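Local coordinates for protein porin B (Pseudomonas putida, PDB 4GEY) that probably forms a sugar-selective beta-barrel channel that lets glucose and related carbohydrates pass across the bacterial outer membrane, at residues A[344-349]-A[394-399]; A[164-169]-A[429-434]; A[273-278]-A[362-367]. The protein carries 2 engineered substitutions. All coordinates share one frame; numbering follows the deposited sequence.

Interaction 1 of 3, residues A[344-349]-A[394-399]. With C8E ((hydroxyethyloxy)tri(ethyloxy)octane), chain D; C8E ((hydroxyethyloxy)tri(ethyloxy)octane), chain E.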
loop_
_atom_site.group_PDB
_atom_site.type_symbol
_atom_site.label_atom_id
_atom_site.label_comp_id
_atom_site.label_asym_id
_atom_site.label_seq_id
_atom_site.Cartn_x
_atom_site.Cartn_y
_atom_site.Cartn_z
ATOM N N PRO A 344 -11.343 18.152 18.202
ATOM C CA PRO A 344 -11.842 18.405 16.845
ATOM C C PRO A 344 -10.927 17.919 15.726
ATOM O O PRO A 344 -11.366 17.875 14.571
ATOM C CB PRO A 344 -11.928 19.933 16.794
ATOM C CG PRO A 344 -10.881 20.381 17.728
ATOM C CD PRO A 344 -10.946 19.405 18.865
ATOM N N LYS A 345 -9.681 17.586 16.047
ATOM C CA LYS A 345 -8.764 17.094 15.029
ATOM C C LYS A 345 -8.499 15.596 15.146
ATOM O O LYS A 345 -7.759 15.045 14.334
ATOM C CB LYS A 345 -7.445 17.868 15.050
ATOM C CG LYS A 345 -7.583 19.338 14.734
ATOM C CD LYS A 345 -6.223 19.972 14.518
ATOM C CE LYS A 345 -6.336 21.351 13.885
ATOM N NZ LYS A 345 -4.988 21.947 13.664
ATOM N N ASP A 346 -9.095 14.940 16.145
ATOM C CA ASP A 346 -8.945 13.492 16.308
ATOM C C ASP A 346 -9.795 12.736 15.292
ATOM O O ASP A 346 -10.768 13.271 14.765
ATOM C CB ASP A 346 -9.355 13.047 17.713
ATOM C CG ASP A 346 -8.294 13.337 18.762
ATOM O OD1 ASP A 346 -7.215 13.864 18.410
ATOM O OD2 ASP A 346 -8.546 13.024 19.942
ATOM N N ASP A 347 -9.440 11.488 15.016
ATOM C CA ASP A 347 -10.255 10.685 14.106
ATOM C C ASP A 347 -10.519 9.257 14.591
ATOM O O ASP A 347 -9.760 8.687 15.389
ATOM C CB ASP A 347 -9.736 10.740 12.657
ATOM C CG ASP A 347 -8.381 10.074 12.476
ATOM O OD1 ASP A 347 -7.587 10.040 13.442
ATOM O OD2 ASP A 347 -8.097 9.591 11.349
ATOM N N ILE A 348 -11.648 8.715 14.147
ATOM C CA ILE A 348 -12.023 7.347 14.463
ATOM C C ILE A 348 -12.135 6.567 13.166
ATOM O O ILE A 348 -12.882 6.957 12.279
ATOM C CB ILE A 348 -13.372 7.298 15.171
ATOM C CG1 ILE A 348 -13.295 8.045 16.490
ATOM C CG2 ILE A 348 -13.755 5.864 15.452
ATOM C CD1 ILE A 348 -14.587 8.084 17.233
ATOM N N GLY A 349 -11.390 5.474 13.043
ATOM C CA GLY A 349 -11.444 4.676 11.834
ATOM C C GLY A 349 -12.010 3.285 12.044
ATOM O O GLY A 349 -11.812 2.675 13.099
ATOM N N LEU A 394 -10.176 -1.169 13.912
ATOM C CA LEU A 394 -10.814 -0.007 14.506
ATOM C C LEU A 394 -9.705 0.799 15.181
ATOM O O LEU A 394 -8.906 0.241 15.939
ATOM C CB LEU A 394 -11.873 -0.438 15.513
ATOM C CG LEU A 394 -12.285 0.614 16.536
ATOM C CD1 LEU A 394 -12.991 1.761 15.835
ATOM C CD2 LEU A 394 -13.149 0.007 17.662
ATOM N N TYR A 395 -9.626 2.095 14.885
ATOM C CA TYR A 395 -8.578 2.906 15.485
ATOM C C TYR A 395 -9.071 4.239 16.027
ATOM O O TYR A 395 -10.178 4.678 15.717
ATOM C CB TYR A 395 -7.387 3.095 14.525
ATOM C CG TYR A 395 -7.570 4.092 13.377
ATOM C CD1 TYR A 395 -7.638 5.458 13.615
ATOM C CD2 TYR A 395 -7.606 3.668 12.062
ATOM C CE1 TYR A 395 -7.779 6.353 12.603
ATOM C CE2 TYR A 395 -7.743 4.570 11.024
ATOM C CZ TYR A 395 -7.832 5.914 11.304
ATOM O OH TYR A 395 -7.975 6.844 10.294
ATOM N N TYR A 396 -8.228 4.879 16.833
ATOM C CA TYR A 396 -8.489 6.235 17.316
ATOM C C TYR A 396 -7.198 7.044 17.169
ATOM O O TYR A 396 -6.161 6.672 17.716
ATOM C CB TYR A 396 -8.975 6.241 18.777
ATOM C CG TYR A 396 -9.384 7.625 19.239
ATOM C CD1 TYR A 396 -8.425 8.592 19.540
ATOM C CD2 TYR A 396 -10.731 7.985 19.346
ATOM C CE1 TYR A 396 -8.794 9.876 19.932
ATOM C CE2 TYR A 396 -11.111 9.269 19.746
ATOM C CZ TYR A 396 -10.134 10.203 20.029
ATOM O OH TYR A 396 -10.470 11.470 20.415
ATOM N N GLY A 397 -7.261 8.154 16.442
ATOM C CA GLY A 397 -6.080 8.971 16.224
ATOM C C GLY A 397 -6.041 10.198 17.114
ATOM O O GLY A 397 -6.877 11.084 16.960
ATOM N N PHE A 398 -5.093 10.261 18.053
ATOM C CA PHE A 398 -4.932 11.478 18.846
ATOM C C PHE A 398 -4.076 12.437 18.055
ATOM O O PHE A 398 -2.965 12.097 17.637
ATOM C CB PHE A 398 -4.255 11.234 20.202
ATOM C CG PHE A 398 -4.982 10.273 21.094
ATOM C CD1 PHE A 398 -5.947 10.722 21.982
ATOM C CD2 PHE A 398 -4.677 8.909 21.069
ATOM C CE1 PHE A 398 -6.611 9.822 22.827
ATOM C CE2 PHE A 398 -5.331 8.008 21.908
ATOM C CZ PHE A 398 -6.296 8.464 22.785
ATOM N N HIS A 399 -4.597 13.631 17.833
ATOM C CA HIS A 399 -3.809 14.686 17.222
ATOM C C HIS A 399 -3.038 15.387 18.342
ATOM O O HIS A 399 -3.519 16.357 18.918
ATOM C CB HIS A 399 -4.720 15.670 16.483
ATOM C CG HIS A 399 -3.985 16.792 15.829
ATOM N ND1 HIS A 399 -3.490 17.869 16.538
ATOM C CD2 HIS A 399 -3.653 17.009 14.536
ATOM C CE1 HIS A 399 -2.885 18.698 15.708
ATOM N NE2 HIS A 399 -2.963 18.196 14.486
HETATM C C1 C8E D . -3.158 0.009 21.850
HETATM C C2 C8E D . -4.185 -1.120 21.804
HETATM C C3 C8E D . -5.508 -0.674 22.419
HETATM C C4 C8E D . -6.625 -0.786 21.385
HETATM C C5 C8E D . -7.070 0.578 20.846
HETATM C C6 C8E D . -8.584 0.794 20.932
HETATM C C7 C8E D . -9.114 1.642 19.778
HETATM C C8 C8E D . -10.624 1.483 19.639
HETATM O O9 C8E D . -11.347 2.550 20.239
HETATM C C10 C8E D . -12.171 3.283 19.342
HETATM C C11 C8E D . -13.441 3.803 20.032
HETATM O O12 C8E D . -13.178 4.587 21.189
HETATM C C13 C8E D . -14.101 5.663 21.347
HETATM C C14 C8E D . -13.523 6.816 22.184
HETATM O O15 C8E D . -14.545 7.539 22.856
HETATM C C16 C8E D . -14.518 8.936 22.606
HETATM C C17 C8E D . -14.280 9.756 23.878
HETATM O O18 C8E D . -14.250 11.147 23.581
HETATM C C19 C8E D . -15.276 11.917 24.183
HETATM C C20 C8E D . -14.765 13.342 24.382
HETATM O O21 C8E D . -15.239 13.909 25.584
HETATM C C10 C8E E . -12.338 14.072 26.822
HETATM C C11 C8E E . -10.868 13.699 26.641
HETATM O O12 C8E E . -10.672 12.952 25.458
HETATM C C13 C8E E . -11.283 11.676 25.503
HETATM C C14 C8E E . -10.289 10.572 25.139
HETATM O O15 C8E E . -10.740 9.908 23.976
HETATM C C16 C8E E . -10.911 8.511 24.135
HETATM C C17 C8E E . -9.581 7.756 24.093
HETATM O O18 C8E E . -9.783 6.470 23.534
HETATM C C19 C8E E . -8.629 5.932 22.928
HETATM C C20 C8E E . -8.616 4.422 23.129
HETATM O O21 C8E E . -7.565 4.060 23.997
#

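Interaction 2 of 3, residues A[164-169]-A[429-434]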
loop_
_atom_site.group_PDB
_atom_site.type_symbol
_atom_site.label_atom_id
_atom_site.label_comp_id
_atom_site.label_asym_id
_atom_site.label_seq_id
_atom_site.Cartn_x
_atom_site.Cartn_y
_atom_site.Cartn_z
ATOM N N ASP A 164 -3.457 5.731 6.970
ATOM C CA ASP A 164 -3.640 6.034 8.377
ATOM C C ASP A 164 -3.846 4.763 9.202
ATOM O O ASP A 164 -3.389 4.692 10.353
ATOM C CB ASP A 164 -4.769 7.038 8.583
ATOM C CG ASP A 164 -4.365 8.448 8.192
ATOM O OD1 ASP A 164 -3.155 8.763 8.289
ATOM O OD2 ASP A 164 -5.252 9.239 7.786
ATOM N N PHE A 165 -4.517 3.764 8.617
ATOM C CA PHE A 165 -4.730 2.477 9.284
ATOM C C PHE A 165 -3.377 1.778 9.481
ATOM O O PHE A 165 -2.402 2.123 8.832
ATOM C CB PHE A 165 -5.677 1.578 8.477
ATOM C CG PHE A 165 -7.129 1.982 8.554
ATOM C CD1 PHE A 165 -7.650 2.943 7.689
ATOM C CD2 PHE A 165 -7.984 1.380 9.476
ATOM C CE1 PHE A 165 -8.985 3.314 7.756
ATOM C CE2 PHE A 165 -9.329 1.750 9.555
ATOM C CZ PHE A 165 -9.830 2.712 8.695
ATOM N N GLN A 166 -3.304 0.815 10.390
ATOM C CA GLN A 166 -2.066 0.079 10.567
ATOM C C GLN A 166 -2.057 -1.159 9.673
ATOM O O GLN A 166 -1.007 -1.588 9.174
ATOM C CB GLN A 166 -1.871 -0.320 12.028
ATOM C CG GLN A 166 -0.534 -1.012 12.290
ATOM C CD GLN A 166 -0.128 -0.982 13.748
ATOM O OE1 GLN A 166 -0.179 0.064 14.403
ATOM N NE2 GLN A 166 0.269 -2.134 14.271
ATOM N N ASN A 167 -3.242 -1.731 9.484
ATOM C CA ASN A 167 -3.400 -2.933 8.692
ATOM C C ASN A 167 -3.251 -2.648 7.188
ATOM O O ASN A 167 -3.871 -1.730 6.660
ATOM C CB ASN A 167 -4.760 -3.542 8.984
ATOM C CG ASN A 167 -4.910 -4.930 8.421
ATOM O OD1 ASN A 167 -5.060 -5.117 7.212
ATOM N ND2 ASN A 167 -4.893 -5.917 9.297
ATOM N N LEU A 168 -2.437 -3.454 6.515
ATOM C CA LEU A 168 -2.100 -3.253 5.105
ATOM C C LEU A 168 -3.319 -3.114 4.228
ATOM O O LEU A 168 -3.319 -2.311 3.307
ATOM C CB LEU A 168 -1.243 -4.406 4.573
ATOM C CG LEU A 168 0.033 -4.077 3.794
ATOM C CD1 LEU A 168 0.409 -5.245 2.904
ATOM C CD2 LEU A 168 -0.075 -2.793 3.002
ATOM N N ALA A 169 -4.356 -3.891 4.518
ATOM C CA ALA A 169 -5.571 -3.890 3.715
ATOM C C ALA A 169 -6.224 -2.509 3.617
ATOM O O ALA A 169 -7.058 -2.278 2.729
ATOM C CB ALA A 169 -6.563 -4.880 4.285
ATOM N N GLY A 429 -2.565 -2.904 18.213
ATOM C CA GLY A 429 -1.583 -2.118 17.505
ATOM C C GLY A 429 -1.455 -0.715 18.061
ATOM O O GLY A 429 -2.358 -0.225 18.728
ATOM N N LEU A 430 -0.315 -0.086 17.802
ATOM C CA LEU A 430 -0.109 1.329 18.085
ATOM C C LEU A 430 0.658 1.912 16.904
ATOM O O LEU A 430 1.751 1.446 16.556
ATOM C CB LEU A 430 0.682 1.532 19.387
ATOM C CG LEU A 430 0.983 2.994 19.768
ATOM C CD1 LEU A 430 -0.312 3.794 19.851
ATOM C CD2 LEU A 430 1.750 3.124 21.078
ATOM N N LYS A 431 0.083 2.916 16.266
ATOM C CA LYS A 431 0.726 3.503 15.101
ATOM C C LYS A 431 1.067 4.950 15.387
ATOM O O LYS A 431 0.232 5.707 15.877
ATOM C CB LYS A 431 -0.163 3.373 13.854
ATOM C CG LYS A 431 0.437 4.000 12.623
ATOM C CD LYS A 431 -0.228 3.507 11.340
ATOM C CE LYS A 431 0.304 4.274 10.141
ATOM N NZ LYS A 431 -0.089 3.676 8.848
ATOM N N ILE A 432 2.308 5.310 15.094
ATOM C CA ILE A 432 2.822 6.649 15.342
ATOM C C ILE A 432 3.285 7.294 14.041
ATOM O O ILE A 432 3.987 6.662 13.241
ATOM C CB ILE A 432 4.035 6.603 16.280
ATOM C CG1 ILE A 432 3.633 6.118 17.662
ATOM C CG2 ILE A 432 4.692 7.971 16.377
ATOM C CD1 ILE A 432 4.708 6.388 18.687
ATOM N N GLN A 433 2.901 8.551 13.833
ATOM C CA GLN A 433 3.347 9.303 12.669
ATOM C C GLN A 433 3.908 10.626 13.110
ATOM O O GLN A 433 3.262 11.360 13.843
ATOM C CB GLN A 433 2.194 9.546 11.707
ATOM C CG GLN A 433 1.658 8.296 11.067
ATOM C CD GLN A 433 0.324 8.536 10.397
ATOM O OE1 GLN A 433 -0.505 9.290 10.906
ATOM N NE2 GLN A 433 0.108 7.909 9.246
ATOM N N SER A 434 5.112 10.949 12.663
ATOM C CA SER A 434 5.696 12.227 13.032
ATOM C C SER A 434 6.611 12.835 11.964
ATOM O O SER A 434 7.354 12.120 11.277
ATOM C CB SER A 434 6.455 12.092 14.341
ATOM O OG SER A 434 6.838 13.372 14.785
#

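Interaction 3 of 3, residues A[273-278]-A[362-367]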
loop_
_atom_site.group_PDB
_atom_site.type_symbol
_atom_site.label_atom_id
_atom_site.label_comp_id
_atom_site.label_asym_id
_atom_site.label_seq_id
_atom_site.Cartn_x
_atom_site.Cartn_y
_atom_site.Cartn_z
ATOM N N ASN A 273 -1.874 -30.124 -18.462
ATOM C CA ASN A 273 -2.193 -31.087 -17.414
ATOM C C ASN A 273 -2.037 -30.422 -16.055
ATOM O O ASN A 273 -1.309 -29.434 -15.932
ATOM C CB ASN A 273 -1.245 -32.277 -17.478
ATOM C CG ASN A 273 -1.212 -32.922 -18.840
ATOM O OD1 ASN A 273 -2.220 -32.972 -19.539
ATOM N ND2 ASN A 273 -0.045 -33.419 -19.227
ATOM N N PRO A 274 -2.714 -30.955 -15.023
ATOM C CA PRO A 274 -2.557 -30.320 -13.709
ATOM C C PRO A 274 -1.127 -30.497 -13.219
ATOM O O PRO A 274 -0.696 -31.631 -13.045
ATOM C CB PRO A 274 -3.540 -31.103 -12.826
ATOM C CG PRO A 274 -4.516 -31.730 -13.790
ATOM C CD PRO A 274 -3.692 -32.058 -14.993
ATOM N N GLN A 275 -0.402 -29.404 -13.002
ATOM C CA GLN A 275 1.021 -29.511 -12.676
ATOM C C GLN A 275 1.313 -30.247 -11.351
ATOM O O GLN A 275 2.410 -30.777 -11.156
ATOM C CB GLN A 275 1.712 -28.137 -12.732
ATOM C CG GLN A 275 1.875 -27.453 -11.407
ATOM C CD GLN A 275 3.002 -28.013 -10.546
ATOM O OE1 GLN A 275 2.785 -28.339 -9.380
ATOM N NE2 GLN A 275 4.193 -28.151 -11.119
ATOM N N ALA A 276 0.343 -30.261 -10.442
ATOM C CA ALA A 276 0.479 -30.985 -9.181
ATOM C C ALA A 276 0.669 -32.479 -9.422
ATOM O O ALA A 276 1.235 -33.179 -8.582
ATOM C CB ALA A 276 -0.740 -30.760 -8.319
ATOM N N LEU A 277 0.183 -32.963 -10.566
ATOM C CA LEU A 277 0.317 -34.367 -10.928
ATOM C C LEU A 277 1.596 -34.653 -11.694
ATOM O O LEU A 277 2.063 -35.788 -11.715
ATOM C CB LEU A 277 -0.862 -34.818 -11.783
ATOM C CG LEU A 277 -2.254 -34.778 -11.169
ATOM C CD1 LEU A 277 -3.261 -35.366 -12.133
ATOM C CD2 LEU A 277 -2.273 -35.523 -9.843
ATOM N N THR A 278 2.162 -33.638 -12.336
ATOM C CA THR A 278 3.278 -33.898 -13.234
ATOM C C THR A 278 4.618 -33.445 -12.690
ATOM O O THR A 278 5.628 -34.099 -12.910
ATOM C CB THR A 278 3.053 -33.291 -14.646
ATOM O OG1 THR A 278 3.540 -31.943 -14.694
ATOM C CG2 THR A 278 1.579 -33.332 -15.011
ATOM N N LYS A 362 -6.165 -23.317 -4.680
ATOM C CA LYS A 362 -6.628 -24.262 -3.684
ATOM C C LYS A 362 -6.745 -25.657 -4.292
ATOM O O LYS A 362 -6.322 -26.633 -3.669
ATOM C CB LYS A 362 -7.958 -23.799 -3.094
ATOM C CG LYS A 362 -8.624 -24.802 -2.164
ATOM C CD LYS A 362 -10.119 -24.902 -2.467
ATOM C CE LYS A 362 -10.709 -26.229 -1.993
ATOM N NZ LYS A 362 -12.032 -26.517 -2.632
ATOM N N LYS A 363 -7.298 -25.746 -5.507
ATOM C CA LYS A 363 -7.468 -27.034 -6.191
ATOM C C LYS A 363 -6.128 -27.728 -6.383
ATOM O O LYS A 363 -6.010 -28.948 -6.192
ATOM C CB LYS A 363 -8.164 -26.874 -7.549
ATOM C CG LYS A 363 -9.696 -26.895 -7.504
ATOM N N ARG A 364 -5.120 -26.940 -6.750
ATOM C CA ARG A 364 -3.773 -27.456 -6.924
ATOM C C ARG A 364 -3.251 -28.032 -5.613
ATOM O O ARG A 364 -2.567 -29.070 -5.595
ATOM C CB ARG A 364 -2.830 -26.357 -7.414
ATOM C CG ARG A 364 -1.397 -26.836 -7.536
ATOM C CD ARG A 364 -0.483 -25.871 -8.265
ATOM N NE ARG A 364 0.896 -26.350 -8.181
ATOM C CZ ARG A 364 1.688 -26.157 -7.125
ATOM N NH1 ARG A 364 1.251 -25.470 -6.078
ATOM N NH2 ARG A 364 2.920 -26.645 -7.117
ATOM N N ALA A 365 -3.571 -27.350 -4.516
ATOM C CA ALA A 365 -3.108 -27.780 -3.212
ATOM C C ALA A 365 -3.755 -29.107 -2.819
ATOM O O ALA A 365 -3.096 -29.997 -2.274
ATOM C CB ALA A 365 -3.402 -26.720 -2.172
ATOM N N GLU A 366 -5.052 -29.224 -3.094
ATOM C CA GLU A 366 -5.790 -30.431 -2.755
ATOM C C GLU A 366 -5.162 -31.613 -3.478
ATOM O O GLU A 366 -5.007 -32.702 -2.920
ATOM C CB GLU A 366 -7.260 -30.276 -3.126
ATOM C CG GLU A 366 -8.138 -29.815 -1.986
ATOM C CD GLU A 366 -9.506 -29.365 -2.451
ATOM O OE1 GLU A 366 -9.668 -29.085 -3.660
ATOM O OE2 GLU A 366 -10.423 -29.281 -1.604
ATOM N N LEU A 367 -4.769 -31.361 -4.721
ATOM C CA LEU A 367 -4.057 -32.330 -5.534
ATOM C C LEU A 367 -2.721 -32.747 -4.930
ATOM O O LEU A 367 -2.415 -33.941 -4.867
ATOM C CB LEU A 367 -3.828 -31.750 -6.920
ATOM C CG LEU A 367 -4.468 -32.508 -8.075
ATOM C CD1 LEU A 367 -5.814 -33.079 -7.650
ATOM C CD2 LEU A 367 -4.617 -31.548 -9.246
#

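Interaction 1 of 3, residues A[344-349]-A[394-399]
Asp347 to Gly349 and Tyr395 to Gly397 pair as neighbouring antiparallel strands in the wall of the porin beta-barrel, at the end of the barrel where strand 347-357 starts and strand 388-399 finishes. The strand directions differ by 166°. Asp347 and Gly397 form a hydrogen-bonded pair, with Gly397 N to Asp347 O at 2.8 Å; Ile348 faces Tyr396 in a non-hydrogen-bonded pair, and Gly349 and Tyr395 bond both ways.

On the face shared by Asp347 and Tyr395, Tyr395 CG lies between its backbone N and carbonyl carbon (chi1 76°), and the ring lies with one face against Gly349. Gly349 CA sits over that face, 3.8 Å from the ring centroid. The Tyr395 OH donates to Asp347 OD2 (2.9 Å), arriving from above the carboxylate plane.

The other face carries Ile348 and Tyr396, and detergent lies along it and beside Leu394. Leu394 CD2 lies 3.5 Å from C8 of one C8E; C16 of a second C8E lies over one face of the Tyr396 ring, whose opposite face meets Asp347 O. Ile348 CG1 rests 3.8 Å from Tyr396 CD2.

Just before strand 347-357, Asp346 joins the two segments through both oxygens. OD1 receives His399 N at 2.7 Å in a nearly straight bond (171°), and OD2 takes the Tyr396 OH at 2.5 Å through its anti lone pair. Lys345 lays CD over the centre of the His399 ring, a CH-pi contact of 3.7 Å.

Arg343 adds a salt bridge to Asp346 OD1. Two acidic groups are thus met by tyrosine hydroxyls from the partner strand: the Tyr396 hydroxyl and His399 N-H, with Arg343, would probably stabilise a charged Asp346 carboxylate beside a detergent-coated surface, and the Tyr395 hydroxyl that of Asp347.

Interaction 2 of 3, residues A[164-169]-A[429-434]
Lys431 reaches from the inner side of the barrel wall to the backbone of Phe165, joining strand 425-435 to a segment folded into the channel, much as constriction loops fold into other porins. Its NZ donates to Phe165 O at 2.8 Å, approaching 35° off the carbonyl plane. CG lies anti to the backbone N (chi1 178°), and an extended chain beyond it carries the ammonium across to the segment, with CD passing 3.5 Å from Asp164 O.

Gln166 comes back toward the strand and sets its amide against the backbone of Gly429 to Lys431. Its OE1 touches Lys431 CB at 3.4 Å, while NE2 lies 3.7 Å from Gly429 CA and donates to Val52 O on the neighbouring strand 42-57. At the other end, the side chains of Asp164 and Gln433 cross at about a right angle. Their nearest atoms, Asp164 OD1 and Gln433 NE2, are 3.5 Å apart, and Gln433 OE1 is bonded to Arg407.

In the next shell, Lys431 NZ also bonds Cys163 O and makes a salt bridge with Glu121, a residue of the glucose pocket. A leucine in place of Lys431 would probably leave the Phe165 and Cys163 carbonyls without this donor and the Glu121 carboxylate without its cationic mate.

Glu393 also holds the segment, its carboxylate oxygens accepting from the backbone N atoms of Gln166 and Asn167. Asn167 then closes an Asx turn: its OD1 accepts Ala169 N at 3.0 Å.

Interaction 3 of 3, residues A[273-278]-A[362-367]
Arg364 and Gln275 meet obliquely, with the guanidinium of one turned 42° from the amide of the other. Arg364 grips side-on: NH2 and NE both donate to Gln275 OE1, at 2.8 Å and 3.0 Å. The oxygen lies close to the guanidinium plane, at its edge, yet both nitrogens approach it from the same face of the amide, above the carbonyl plane. Arg364 has CG anti to its backbone N (chi1 177°) and runs extended as far as NE, whereas the Gln275 chain is bent. Gln275 NE2 is held in turn by Glu280 O.

Leu367, one turn further along helix 359-372, points toward the other segment and packs against Pro274, Ala276 and Leu277. Its CB meets Ala276 CB at 3.5 Å, and its CD2 touches Pro274 CB at 3.8 Å. Leu277 crosses Leu367 at about a right angle, CD2 to CG at 4.1 Å. Ala276 CB also lies 4.1 Å from Arg364 CG, so this methyl is flanked by both helix residues.

The contact joins two excursions from the barrel, one ahead of strand 282-298 and one between strands 347-357 and 388-399, probably on the extracellular side. Beside this small apolar patch, the acceptor of both guanidinium donors is a neutral amide, so these are charged hydrogen bonds rather than a salt bridge, and the cation would probably polarise the C=O.

Overall arrangement
Interactions 1 and 2 are neighbours on the barrel, their centres about 12 Å apart. They meet where Tyr395 CD2 comes 3.5 Å from Phe165 CD2, the two rings set edge-to-face, so the inner face of the strand pair 344-349/394-399 backs the segment that interaction 2 ties to strand 425-435. Arg407 serves both, by a bond to Gln433 and a long, weak ion pair to Asp347. Interaction 2 has the link to the glucose pocket, through Glu121. Interaction 3 stands apart: its centre is about 47 Å from that of interaction 1 and about 38 Å from that of interaction 2, although helix 359-372 lies between the two strands of interaction 1 in the chain.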